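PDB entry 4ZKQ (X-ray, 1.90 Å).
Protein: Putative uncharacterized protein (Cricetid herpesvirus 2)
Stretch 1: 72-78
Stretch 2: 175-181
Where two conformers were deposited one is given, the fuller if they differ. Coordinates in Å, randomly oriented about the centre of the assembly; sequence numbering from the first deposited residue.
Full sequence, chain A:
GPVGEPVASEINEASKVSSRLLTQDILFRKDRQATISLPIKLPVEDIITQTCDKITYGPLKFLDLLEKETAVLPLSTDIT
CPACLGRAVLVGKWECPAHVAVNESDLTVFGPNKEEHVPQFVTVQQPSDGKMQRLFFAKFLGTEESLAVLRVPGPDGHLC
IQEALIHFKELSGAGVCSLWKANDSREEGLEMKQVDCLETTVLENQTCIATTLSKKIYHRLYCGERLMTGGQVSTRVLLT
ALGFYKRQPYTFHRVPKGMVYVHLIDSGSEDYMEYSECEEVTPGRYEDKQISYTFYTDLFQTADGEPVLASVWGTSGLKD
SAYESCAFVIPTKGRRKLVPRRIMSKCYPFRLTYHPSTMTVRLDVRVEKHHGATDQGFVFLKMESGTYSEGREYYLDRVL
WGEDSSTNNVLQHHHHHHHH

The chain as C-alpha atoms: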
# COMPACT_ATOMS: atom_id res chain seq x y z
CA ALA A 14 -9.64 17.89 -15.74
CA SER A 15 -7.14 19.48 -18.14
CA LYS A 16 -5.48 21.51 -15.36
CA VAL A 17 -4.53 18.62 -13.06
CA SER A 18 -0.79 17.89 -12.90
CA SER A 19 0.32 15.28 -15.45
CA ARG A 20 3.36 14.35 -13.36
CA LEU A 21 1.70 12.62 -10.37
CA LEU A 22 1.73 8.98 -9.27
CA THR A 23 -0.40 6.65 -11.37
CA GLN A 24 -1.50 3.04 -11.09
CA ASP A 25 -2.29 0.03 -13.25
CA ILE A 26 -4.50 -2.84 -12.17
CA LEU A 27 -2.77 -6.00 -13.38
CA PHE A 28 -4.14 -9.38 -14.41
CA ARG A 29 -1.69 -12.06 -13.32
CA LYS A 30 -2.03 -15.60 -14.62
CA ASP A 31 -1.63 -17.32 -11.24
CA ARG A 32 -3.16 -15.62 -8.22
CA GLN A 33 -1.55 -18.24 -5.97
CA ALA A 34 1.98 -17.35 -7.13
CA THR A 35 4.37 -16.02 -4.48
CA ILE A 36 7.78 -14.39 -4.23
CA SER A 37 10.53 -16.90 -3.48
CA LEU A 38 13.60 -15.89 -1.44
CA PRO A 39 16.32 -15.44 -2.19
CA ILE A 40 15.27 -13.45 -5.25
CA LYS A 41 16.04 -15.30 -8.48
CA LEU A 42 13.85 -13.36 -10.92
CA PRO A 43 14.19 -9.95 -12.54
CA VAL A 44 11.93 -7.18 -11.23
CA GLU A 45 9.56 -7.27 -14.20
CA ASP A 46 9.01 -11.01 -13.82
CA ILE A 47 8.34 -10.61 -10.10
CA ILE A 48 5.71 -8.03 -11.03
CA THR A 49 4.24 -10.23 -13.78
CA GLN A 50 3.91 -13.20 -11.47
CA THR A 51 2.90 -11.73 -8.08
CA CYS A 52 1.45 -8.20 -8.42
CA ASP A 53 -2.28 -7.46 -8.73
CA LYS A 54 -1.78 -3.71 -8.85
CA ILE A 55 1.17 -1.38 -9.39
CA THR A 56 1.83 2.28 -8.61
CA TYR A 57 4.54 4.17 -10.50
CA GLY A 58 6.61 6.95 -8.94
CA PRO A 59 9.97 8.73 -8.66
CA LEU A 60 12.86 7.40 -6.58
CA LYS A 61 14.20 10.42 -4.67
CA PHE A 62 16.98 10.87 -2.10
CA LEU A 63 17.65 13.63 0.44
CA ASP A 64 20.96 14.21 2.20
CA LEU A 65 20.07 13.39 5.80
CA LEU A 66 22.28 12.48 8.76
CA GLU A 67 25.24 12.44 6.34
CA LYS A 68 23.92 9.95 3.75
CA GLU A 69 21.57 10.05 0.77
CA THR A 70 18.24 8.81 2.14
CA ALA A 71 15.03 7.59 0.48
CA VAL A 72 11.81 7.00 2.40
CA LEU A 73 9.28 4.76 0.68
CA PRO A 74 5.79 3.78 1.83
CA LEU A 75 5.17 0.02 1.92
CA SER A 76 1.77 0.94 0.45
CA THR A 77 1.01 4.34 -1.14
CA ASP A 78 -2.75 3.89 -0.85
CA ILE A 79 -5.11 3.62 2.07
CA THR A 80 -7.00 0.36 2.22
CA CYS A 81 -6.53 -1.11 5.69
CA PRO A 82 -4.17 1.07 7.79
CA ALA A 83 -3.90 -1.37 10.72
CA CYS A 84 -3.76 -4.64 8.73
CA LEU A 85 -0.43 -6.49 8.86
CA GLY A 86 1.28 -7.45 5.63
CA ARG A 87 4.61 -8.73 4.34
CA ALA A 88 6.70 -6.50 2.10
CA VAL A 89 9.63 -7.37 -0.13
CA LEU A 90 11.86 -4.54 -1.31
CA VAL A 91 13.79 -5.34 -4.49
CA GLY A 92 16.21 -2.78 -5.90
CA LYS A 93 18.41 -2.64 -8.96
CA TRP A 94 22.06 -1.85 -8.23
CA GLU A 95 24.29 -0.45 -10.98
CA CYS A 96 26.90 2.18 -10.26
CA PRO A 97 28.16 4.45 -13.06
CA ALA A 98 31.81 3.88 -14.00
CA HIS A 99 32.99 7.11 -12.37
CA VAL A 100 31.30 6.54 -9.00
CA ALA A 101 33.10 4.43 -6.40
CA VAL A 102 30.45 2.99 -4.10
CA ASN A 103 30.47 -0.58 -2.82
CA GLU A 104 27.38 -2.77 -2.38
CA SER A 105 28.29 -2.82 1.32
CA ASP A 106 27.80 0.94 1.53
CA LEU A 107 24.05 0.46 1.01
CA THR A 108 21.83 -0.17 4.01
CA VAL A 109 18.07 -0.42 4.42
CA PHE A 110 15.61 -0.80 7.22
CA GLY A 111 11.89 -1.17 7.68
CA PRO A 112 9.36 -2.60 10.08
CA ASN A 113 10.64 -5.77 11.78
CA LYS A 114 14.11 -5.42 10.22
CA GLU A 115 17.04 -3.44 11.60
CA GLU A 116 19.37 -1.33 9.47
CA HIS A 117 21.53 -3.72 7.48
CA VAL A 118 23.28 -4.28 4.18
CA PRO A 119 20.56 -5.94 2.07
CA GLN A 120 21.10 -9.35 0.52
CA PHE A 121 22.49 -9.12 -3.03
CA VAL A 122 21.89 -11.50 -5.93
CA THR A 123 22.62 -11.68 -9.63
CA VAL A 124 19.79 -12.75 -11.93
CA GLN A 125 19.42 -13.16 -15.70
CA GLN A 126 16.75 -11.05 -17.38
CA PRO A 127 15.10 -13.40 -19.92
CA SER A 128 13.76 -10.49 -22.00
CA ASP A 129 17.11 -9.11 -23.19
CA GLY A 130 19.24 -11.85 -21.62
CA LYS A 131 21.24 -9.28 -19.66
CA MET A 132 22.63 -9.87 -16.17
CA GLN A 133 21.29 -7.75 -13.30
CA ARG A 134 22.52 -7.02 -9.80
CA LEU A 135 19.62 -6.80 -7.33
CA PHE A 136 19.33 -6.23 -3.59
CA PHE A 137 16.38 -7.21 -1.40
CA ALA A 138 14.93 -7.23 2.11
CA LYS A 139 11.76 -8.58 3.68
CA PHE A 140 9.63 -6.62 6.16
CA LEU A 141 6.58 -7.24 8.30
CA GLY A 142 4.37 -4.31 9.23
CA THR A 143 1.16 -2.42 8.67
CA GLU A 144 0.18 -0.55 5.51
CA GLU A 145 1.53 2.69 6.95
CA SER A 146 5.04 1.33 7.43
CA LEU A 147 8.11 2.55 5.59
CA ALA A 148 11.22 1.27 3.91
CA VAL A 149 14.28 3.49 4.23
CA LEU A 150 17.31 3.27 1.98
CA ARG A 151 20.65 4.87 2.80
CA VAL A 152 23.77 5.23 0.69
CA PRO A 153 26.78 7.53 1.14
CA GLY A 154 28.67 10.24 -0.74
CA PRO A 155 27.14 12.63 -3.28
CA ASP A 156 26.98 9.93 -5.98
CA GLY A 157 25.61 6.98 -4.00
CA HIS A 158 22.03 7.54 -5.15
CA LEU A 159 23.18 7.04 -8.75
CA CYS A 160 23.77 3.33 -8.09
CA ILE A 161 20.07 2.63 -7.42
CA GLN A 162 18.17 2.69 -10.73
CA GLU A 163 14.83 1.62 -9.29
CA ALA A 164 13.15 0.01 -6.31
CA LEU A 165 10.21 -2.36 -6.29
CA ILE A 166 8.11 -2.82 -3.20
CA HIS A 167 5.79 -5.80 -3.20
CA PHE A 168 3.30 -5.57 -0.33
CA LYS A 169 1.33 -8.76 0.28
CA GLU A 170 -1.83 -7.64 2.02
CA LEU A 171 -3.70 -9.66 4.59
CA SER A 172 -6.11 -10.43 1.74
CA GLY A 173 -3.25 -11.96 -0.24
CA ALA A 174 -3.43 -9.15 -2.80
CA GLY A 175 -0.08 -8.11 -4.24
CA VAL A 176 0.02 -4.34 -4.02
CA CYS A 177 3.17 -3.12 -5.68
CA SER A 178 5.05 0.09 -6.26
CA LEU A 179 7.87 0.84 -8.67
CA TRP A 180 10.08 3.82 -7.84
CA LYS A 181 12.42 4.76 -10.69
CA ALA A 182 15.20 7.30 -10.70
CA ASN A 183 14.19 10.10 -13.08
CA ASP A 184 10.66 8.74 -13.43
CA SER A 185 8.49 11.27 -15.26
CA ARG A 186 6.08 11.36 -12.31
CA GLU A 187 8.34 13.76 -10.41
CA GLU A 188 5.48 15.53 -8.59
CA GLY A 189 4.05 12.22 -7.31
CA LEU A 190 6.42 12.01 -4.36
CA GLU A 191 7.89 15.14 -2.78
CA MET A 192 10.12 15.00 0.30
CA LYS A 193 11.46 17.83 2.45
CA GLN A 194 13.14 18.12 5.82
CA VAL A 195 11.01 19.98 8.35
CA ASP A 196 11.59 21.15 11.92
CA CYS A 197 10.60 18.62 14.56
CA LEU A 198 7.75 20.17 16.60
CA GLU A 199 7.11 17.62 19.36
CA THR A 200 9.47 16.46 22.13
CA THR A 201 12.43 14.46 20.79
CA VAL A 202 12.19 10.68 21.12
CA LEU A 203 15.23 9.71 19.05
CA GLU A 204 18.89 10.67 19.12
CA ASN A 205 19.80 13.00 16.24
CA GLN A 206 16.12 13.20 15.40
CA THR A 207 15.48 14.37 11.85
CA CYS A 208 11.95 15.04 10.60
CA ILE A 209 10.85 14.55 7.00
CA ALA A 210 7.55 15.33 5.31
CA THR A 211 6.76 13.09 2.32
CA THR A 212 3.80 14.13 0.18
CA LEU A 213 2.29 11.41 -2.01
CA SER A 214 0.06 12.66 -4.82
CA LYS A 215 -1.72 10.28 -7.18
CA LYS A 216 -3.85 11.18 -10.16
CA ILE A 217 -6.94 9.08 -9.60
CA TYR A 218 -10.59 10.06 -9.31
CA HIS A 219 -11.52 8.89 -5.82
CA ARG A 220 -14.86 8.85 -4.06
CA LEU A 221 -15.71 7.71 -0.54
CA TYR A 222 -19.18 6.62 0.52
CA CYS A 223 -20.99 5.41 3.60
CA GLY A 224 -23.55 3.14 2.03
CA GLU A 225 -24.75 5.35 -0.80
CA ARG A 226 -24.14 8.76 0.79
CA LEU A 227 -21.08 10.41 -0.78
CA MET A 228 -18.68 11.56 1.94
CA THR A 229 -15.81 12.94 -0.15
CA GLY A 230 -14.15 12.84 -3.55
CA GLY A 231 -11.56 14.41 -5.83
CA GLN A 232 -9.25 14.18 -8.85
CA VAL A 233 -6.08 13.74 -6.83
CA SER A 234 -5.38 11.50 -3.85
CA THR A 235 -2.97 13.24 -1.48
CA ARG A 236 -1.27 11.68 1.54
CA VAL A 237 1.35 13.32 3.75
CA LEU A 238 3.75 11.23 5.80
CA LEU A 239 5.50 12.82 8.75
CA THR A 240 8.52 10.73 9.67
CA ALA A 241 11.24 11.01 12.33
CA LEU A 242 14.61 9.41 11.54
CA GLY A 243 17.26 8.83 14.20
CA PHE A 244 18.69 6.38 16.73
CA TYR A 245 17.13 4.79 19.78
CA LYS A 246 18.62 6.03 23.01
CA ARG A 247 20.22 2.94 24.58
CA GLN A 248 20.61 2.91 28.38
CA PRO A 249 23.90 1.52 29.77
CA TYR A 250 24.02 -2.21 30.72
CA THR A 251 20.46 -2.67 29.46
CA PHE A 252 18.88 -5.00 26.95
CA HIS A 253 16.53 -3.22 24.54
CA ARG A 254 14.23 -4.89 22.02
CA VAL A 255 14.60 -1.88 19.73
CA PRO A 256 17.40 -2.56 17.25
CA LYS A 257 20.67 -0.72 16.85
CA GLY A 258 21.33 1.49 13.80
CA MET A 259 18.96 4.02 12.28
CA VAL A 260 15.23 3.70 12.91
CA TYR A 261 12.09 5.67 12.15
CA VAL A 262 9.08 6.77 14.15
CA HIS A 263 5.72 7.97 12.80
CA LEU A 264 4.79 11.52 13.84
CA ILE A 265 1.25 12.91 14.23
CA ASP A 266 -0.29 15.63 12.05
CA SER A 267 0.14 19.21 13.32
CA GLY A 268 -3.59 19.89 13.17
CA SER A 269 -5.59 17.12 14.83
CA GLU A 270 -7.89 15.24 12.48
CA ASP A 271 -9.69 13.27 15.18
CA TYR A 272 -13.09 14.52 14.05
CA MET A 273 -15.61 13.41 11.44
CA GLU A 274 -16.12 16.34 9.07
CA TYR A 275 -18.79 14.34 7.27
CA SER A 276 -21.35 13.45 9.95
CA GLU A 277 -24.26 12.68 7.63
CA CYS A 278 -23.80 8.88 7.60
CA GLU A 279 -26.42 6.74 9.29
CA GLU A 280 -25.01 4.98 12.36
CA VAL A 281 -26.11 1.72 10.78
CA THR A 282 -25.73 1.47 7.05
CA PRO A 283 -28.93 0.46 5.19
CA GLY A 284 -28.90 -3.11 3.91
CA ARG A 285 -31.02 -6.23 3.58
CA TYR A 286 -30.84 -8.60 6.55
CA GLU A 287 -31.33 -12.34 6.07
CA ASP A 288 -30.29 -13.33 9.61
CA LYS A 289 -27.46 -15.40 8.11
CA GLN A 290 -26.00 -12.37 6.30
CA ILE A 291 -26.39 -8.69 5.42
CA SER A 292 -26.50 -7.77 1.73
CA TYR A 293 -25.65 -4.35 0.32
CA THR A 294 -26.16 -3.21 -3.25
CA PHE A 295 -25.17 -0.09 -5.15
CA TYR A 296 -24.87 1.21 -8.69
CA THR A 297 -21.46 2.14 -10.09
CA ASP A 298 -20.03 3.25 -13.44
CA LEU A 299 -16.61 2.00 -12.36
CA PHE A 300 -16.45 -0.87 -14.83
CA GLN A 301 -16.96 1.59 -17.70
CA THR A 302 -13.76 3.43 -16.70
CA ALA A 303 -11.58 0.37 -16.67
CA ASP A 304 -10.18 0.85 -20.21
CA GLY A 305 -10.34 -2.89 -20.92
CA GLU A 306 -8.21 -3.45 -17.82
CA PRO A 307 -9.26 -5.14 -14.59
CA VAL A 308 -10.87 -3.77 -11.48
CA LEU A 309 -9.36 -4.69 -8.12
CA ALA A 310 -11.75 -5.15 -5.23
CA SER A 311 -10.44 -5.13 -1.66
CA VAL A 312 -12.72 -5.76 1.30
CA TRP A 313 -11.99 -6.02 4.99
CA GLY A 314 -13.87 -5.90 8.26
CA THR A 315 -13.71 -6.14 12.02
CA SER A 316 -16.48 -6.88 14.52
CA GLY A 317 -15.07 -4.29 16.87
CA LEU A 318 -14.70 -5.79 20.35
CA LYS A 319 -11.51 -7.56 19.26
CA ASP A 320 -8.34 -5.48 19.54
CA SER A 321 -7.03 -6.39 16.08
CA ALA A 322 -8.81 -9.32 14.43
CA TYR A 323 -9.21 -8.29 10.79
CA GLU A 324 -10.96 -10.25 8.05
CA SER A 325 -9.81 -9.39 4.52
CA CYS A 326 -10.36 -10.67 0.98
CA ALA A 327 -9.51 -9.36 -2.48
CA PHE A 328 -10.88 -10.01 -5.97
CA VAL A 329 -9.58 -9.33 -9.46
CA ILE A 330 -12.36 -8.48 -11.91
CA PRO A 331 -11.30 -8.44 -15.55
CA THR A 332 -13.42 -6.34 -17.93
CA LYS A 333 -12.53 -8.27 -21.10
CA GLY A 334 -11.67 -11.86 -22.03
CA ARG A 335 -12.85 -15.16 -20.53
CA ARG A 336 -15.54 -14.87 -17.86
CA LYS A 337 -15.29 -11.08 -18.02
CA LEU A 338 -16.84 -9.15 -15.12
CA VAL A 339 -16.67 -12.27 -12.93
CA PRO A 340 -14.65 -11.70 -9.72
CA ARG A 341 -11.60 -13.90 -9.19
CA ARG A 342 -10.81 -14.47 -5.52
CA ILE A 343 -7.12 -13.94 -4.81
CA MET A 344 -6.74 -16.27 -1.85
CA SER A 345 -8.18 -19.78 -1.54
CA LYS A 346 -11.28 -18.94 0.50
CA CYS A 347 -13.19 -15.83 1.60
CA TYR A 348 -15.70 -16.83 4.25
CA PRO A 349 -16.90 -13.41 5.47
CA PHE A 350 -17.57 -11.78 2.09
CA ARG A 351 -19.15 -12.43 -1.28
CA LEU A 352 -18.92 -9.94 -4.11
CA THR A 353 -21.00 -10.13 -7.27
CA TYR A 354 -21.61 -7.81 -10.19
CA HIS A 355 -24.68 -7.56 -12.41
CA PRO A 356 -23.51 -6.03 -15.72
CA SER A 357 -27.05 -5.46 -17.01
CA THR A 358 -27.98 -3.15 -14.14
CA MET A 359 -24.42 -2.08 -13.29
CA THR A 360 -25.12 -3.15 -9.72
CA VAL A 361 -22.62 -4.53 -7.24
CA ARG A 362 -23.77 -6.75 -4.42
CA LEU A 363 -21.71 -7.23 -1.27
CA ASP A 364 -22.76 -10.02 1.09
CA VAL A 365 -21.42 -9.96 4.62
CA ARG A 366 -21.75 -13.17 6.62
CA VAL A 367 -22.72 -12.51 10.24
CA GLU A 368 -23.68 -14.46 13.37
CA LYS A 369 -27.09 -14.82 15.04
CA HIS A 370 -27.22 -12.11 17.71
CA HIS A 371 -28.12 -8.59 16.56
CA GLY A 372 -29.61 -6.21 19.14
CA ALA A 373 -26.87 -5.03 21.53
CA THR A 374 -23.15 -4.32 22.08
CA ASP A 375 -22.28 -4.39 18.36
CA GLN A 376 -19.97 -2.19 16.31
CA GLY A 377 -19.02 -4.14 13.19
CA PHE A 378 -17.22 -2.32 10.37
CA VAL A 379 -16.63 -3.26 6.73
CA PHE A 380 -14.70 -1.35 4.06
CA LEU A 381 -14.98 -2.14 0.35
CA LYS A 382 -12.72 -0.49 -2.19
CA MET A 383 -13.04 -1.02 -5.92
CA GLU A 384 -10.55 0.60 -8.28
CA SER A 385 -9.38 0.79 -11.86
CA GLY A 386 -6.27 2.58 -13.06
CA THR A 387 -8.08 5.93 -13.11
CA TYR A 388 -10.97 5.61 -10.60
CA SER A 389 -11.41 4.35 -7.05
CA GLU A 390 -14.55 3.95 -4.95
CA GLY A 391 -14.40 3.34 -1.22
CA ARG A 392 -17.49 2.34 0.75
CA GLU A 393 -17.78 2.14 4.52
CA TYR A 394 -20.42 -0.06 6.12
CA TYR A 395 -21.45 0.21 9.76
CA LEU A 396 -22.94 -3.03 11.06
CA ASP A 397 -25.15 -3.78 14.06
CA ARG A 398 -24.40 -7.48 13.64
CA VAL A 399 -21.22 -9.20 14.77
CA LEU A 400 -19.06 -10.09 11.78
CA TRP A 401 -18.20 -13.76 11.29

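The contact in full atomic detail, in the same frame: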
# COMPACT_ATOMS: atom_id res chain seq x y z
N VAL A 72 12.84 7.47 1.49
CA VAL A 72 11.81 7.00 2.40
C VAL A 72 10.60 6.60 1.58
O VAL A 72 9.92 7.45 1.00
CB VAL A 72 11.43 8.08 3.43
CG1 VAL A 72 10.32 7.58 4.35
CG2 VAL A 72 12.66 8.48 4.25
N LEU A 73 10.33 5.30 1.53
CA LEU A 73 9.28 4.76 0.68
C LEU A 73 8.15 4.15 1.51
O LEU A 73 8.40 3.44 2.48
CB LEU A 73 9.87 3.70 -0.26
CG LEU A 73 11.01 4.18 -1.15
CD1 LEU A 73 11.62 3.01 -1.88
CD2 LEU A 73 10.53 5.23 -2.13
N PRO A 74 6.89 4.43 1.13
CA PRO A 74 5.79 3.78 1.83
C PRO A 74 5.66 2.32 1.40
O PRO A 74 5.84 2.05 0.21
CB PRO A 74 4.57 4.59 1.39
CG PRO A 74 4.93 5.02 0.00
CD PRO A 74 6.41 5.28 0.03
N LEU A 75 5.35 1.41 2.32
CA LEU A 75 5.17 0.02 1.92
C LEU A 75 3.89 -0.10 1.10
O LEU A 75 3.79 -0.97 0.23
CB LEU A 75 5.16 -0.91 3.13
CG LEU A 75 6.49 -1.02 3.89
CD1 LEU A 75 6.46 -2.22 4.83
CD2 LEU A 75 7.70 -1.13 2.98
N SER A 76 2.92 0.79 1.34
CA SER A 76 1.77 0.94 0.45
C SER A 76 1.44 2.43 0.27
O SER A 76 1.27 3.13 1.26
CB SER A 76 0.56 0.19 1.02
OG SER A 76 -0.58 0.36 0.20
N THR A 77 1.34 2.93 -0.97
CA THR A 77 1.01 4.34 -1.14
C THR A 77 -0.46 4.63 -0.83
O THR A 77 -0.81 5.73 -0.41
CB THR A 77 1.32 4.87 -2.57
OG1 THR A 77 0.75 4.00 -3.55
CG2 THR A 77 2.83 5.03 -2.74
N ASP A 78 -1.32 3.63 -1.01
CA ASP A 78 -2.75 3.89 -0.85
C ASP A 78 -3.29 3.43 0.49
O ASP A 78 -2.72 2.56 1.16
CB ASP A 78 -3.52 3.22 -1.99
CG ASP A 78 -2.98 3.60 -3.35
OD1 ASP A 78 -2.93 4.81 -3.66
OD2 ASP A 78 -2.59 2.69 -4.10
N GLY A 175 -1.41 -8.65 -4.04
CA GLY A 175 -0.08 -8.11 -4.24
C GLY A 175 -0.15 -6.67 -4.69
O GLY A 175 -0.42 -6.37 -5.86
N VAL A 176 0.08 -5.76 -3.75
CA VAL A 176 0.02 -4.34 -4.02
C VAL A 176 1.43 -3.79 -4.15
O VAL A 176 2.17 -3.70 -3.18
CB VAL A 176 -0.75 -3.60 -2.92
CG1 VAL A 176 -0.80 -2.12 -3.22
CG2 VAL A 176 -2.15 -4.16 -2.83
N CYS A 177 1.79 -3.42 -5.37
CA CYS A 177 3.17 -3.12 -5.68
C CYS A 177 3.42 -1.67 -6.02
O CYS A 177 2.51 -0.93 -6.41
CB CYS A 177 3.64 -4.01 -6.82
SG CYS A 177 3.47 -5.75 -6.39
N SER A 178 4.66 -1.24 -5.86
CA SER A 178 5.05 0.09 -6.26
C SER A 178 6.43 0.05 -6.87
O SER A 178 7.31 -0.66 -6.39
CB SER A 178 5.00 1.05 -5.07
OG SER A 178 5.85 0.62 -4.03
N LEU A 179 6.61 0.81 -7.95
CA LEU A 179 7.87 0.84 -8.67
C LEU A 179 8.38 2.27 -8.71
O LEU A 179 7.78 3.14 -9.34
CB LEU A 179 7.72 0.27 -10.08
CG LEU A 179 9.01 0.07 -10.87
CD1 LEU A 179 9.95 -0.86 -10.13
CD2 LEU A 179 8.68 -0.49 -12.25
N TRP A 180 9.49 2.50 -8.00
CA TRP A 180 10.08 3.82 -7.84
C TRP A 180 11.34 3.88 -8.68
O TRP A 180 12.32 3.21 -8.37
CB TRP A 180 10.40 4.10 -6.37
CG TRP A 180 9.24 3.83 -5.50
CD1 TRP A 180 8.94 2.66 -4.87
CD2 TRP A 180 8.18 4.73 -5.19
NE1 TRP A 180 7.76 2.78 -4.18
CE2 TRP A 180 7.28 4.05 -4.36
CE3 TRP A 180 7.91 6.07 -5.53
CZ2 TRP A 180 6.12 4.64 -3.87
CZ3 TRP A 180 6.77 6.66 -5.03
CH2 TRP A 180 5.89 5.94 -4.21
N LYS A 181 11.30 4.66 -9.76
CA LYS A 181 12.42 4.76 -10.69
C LYS A 181 13.12 6.10 -10.57
O LYS A 181 12.48 7.14 -10.41
CB LYS A 181 11.96 4.56 -12.13
CG LYS A 181 11.34 3.22 -12.42
CD LYS A 181 11.17 3.02 -13.92
CE LYS A 181 10.10 1.99 -14.22
NZ LYS A 181 8.73 2.59 -14.29
O HOH W 1 4.29 0.95 -1.86
O HOH W 2 3.12 -1.31 -2.30

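No hydrogen bond passes directly from one stretch to the other here; the polar traffic between them runs through two water molecules, and the largest single share of the direct contact falls to one tryptophan. The strand 72-74 and the strand 175-181 run roughly antiparallel, at 153°, but their axes come no closer than 9.5 Å. That is far beyond the spacing of paired strands in a sheet, so side chains and water must fill the gap. The register has the same message: Leu73 CA lies 8.6 Å from Trp180 CA, while Ser76 CA, in the loop after the strand, is 7.1 Å from Val176 CA.

Trp180 is the wide element that spans the larger separation. Its CA-to-CB bond points toward the other stretch, and with chi1 at -51° (m) and chi2 at 92° the indole meets three neighbours in three different ways. Leu73, also pointing toward its partner, sets a methyl over one face: Leu73 CD2 is 3.9 Å from the centroid of the Trp180 five-membered ring and only 10° off the ring normal, a well-centred CH-pi contact, with Trp180 CG the nearest single atom, also at 3.9 Å. Thr77 approaches differently. Its methyl lies at the ring edge, near the plane, with Thr77 CG2 3.5 Å from Trp180 CZ2. Pro74 CD comes obliquely to 4.0 Å from the same Trp180 CZ2, adding a further apolar contact. A flat ring can thus use both a face and its edge, and Trp180 has the largest area covered by the opposing stretch, 89 Å² of the 292 Å² buried in total.

The indole nitrogen is provided for within its own strand. Trp180 NE1 donates to Ser178 OG at 2.9 Å, with an angle of 134° at the hydrogen, a bent but acceptable bond. Both residues point toward stretch 1, as expected for positions two apart on a strand, so the hydroxyl is placed beside the ring. Ser178 OG is too far from Pro74 O, at 4.5 Å, to reach it directly, and water 1 bridges that gap: its oxygen lies 2.7 Å from Ser178 OG, 2.8 Å from Pro74 O, to which it can donate, and 2.9 Å from Leu75 O, where the bond would be weak.

Water 2 makes the second bridge, backbone to backbone, its oxygen 2.6 Å from Leu75 O and 2.7 Å from Val176 O, with the water as donor. Each water has more acceptors in reach than protons, so these bonds need not all be made at once. Two carbonyl oxygens, both acceptors, cannot bond to each other, so a donor between them is a sensible solution. The CA-to-CB bond of Leu75 points away, and the residue takes part here through its carbonyl oxygen.

Val176 completes the alternation on its strand: Val176, Ser178 and Trp180 all point toward stretch 1, whereas Cys177 points away. Its contact is modest, Val176 CG1 lying 4.2 Å from Ser76 OG. The lesson for design is economical: where backbones stand too far apart to pair, one large aromatic can fill the wide part while ordered waters connect the polar groups.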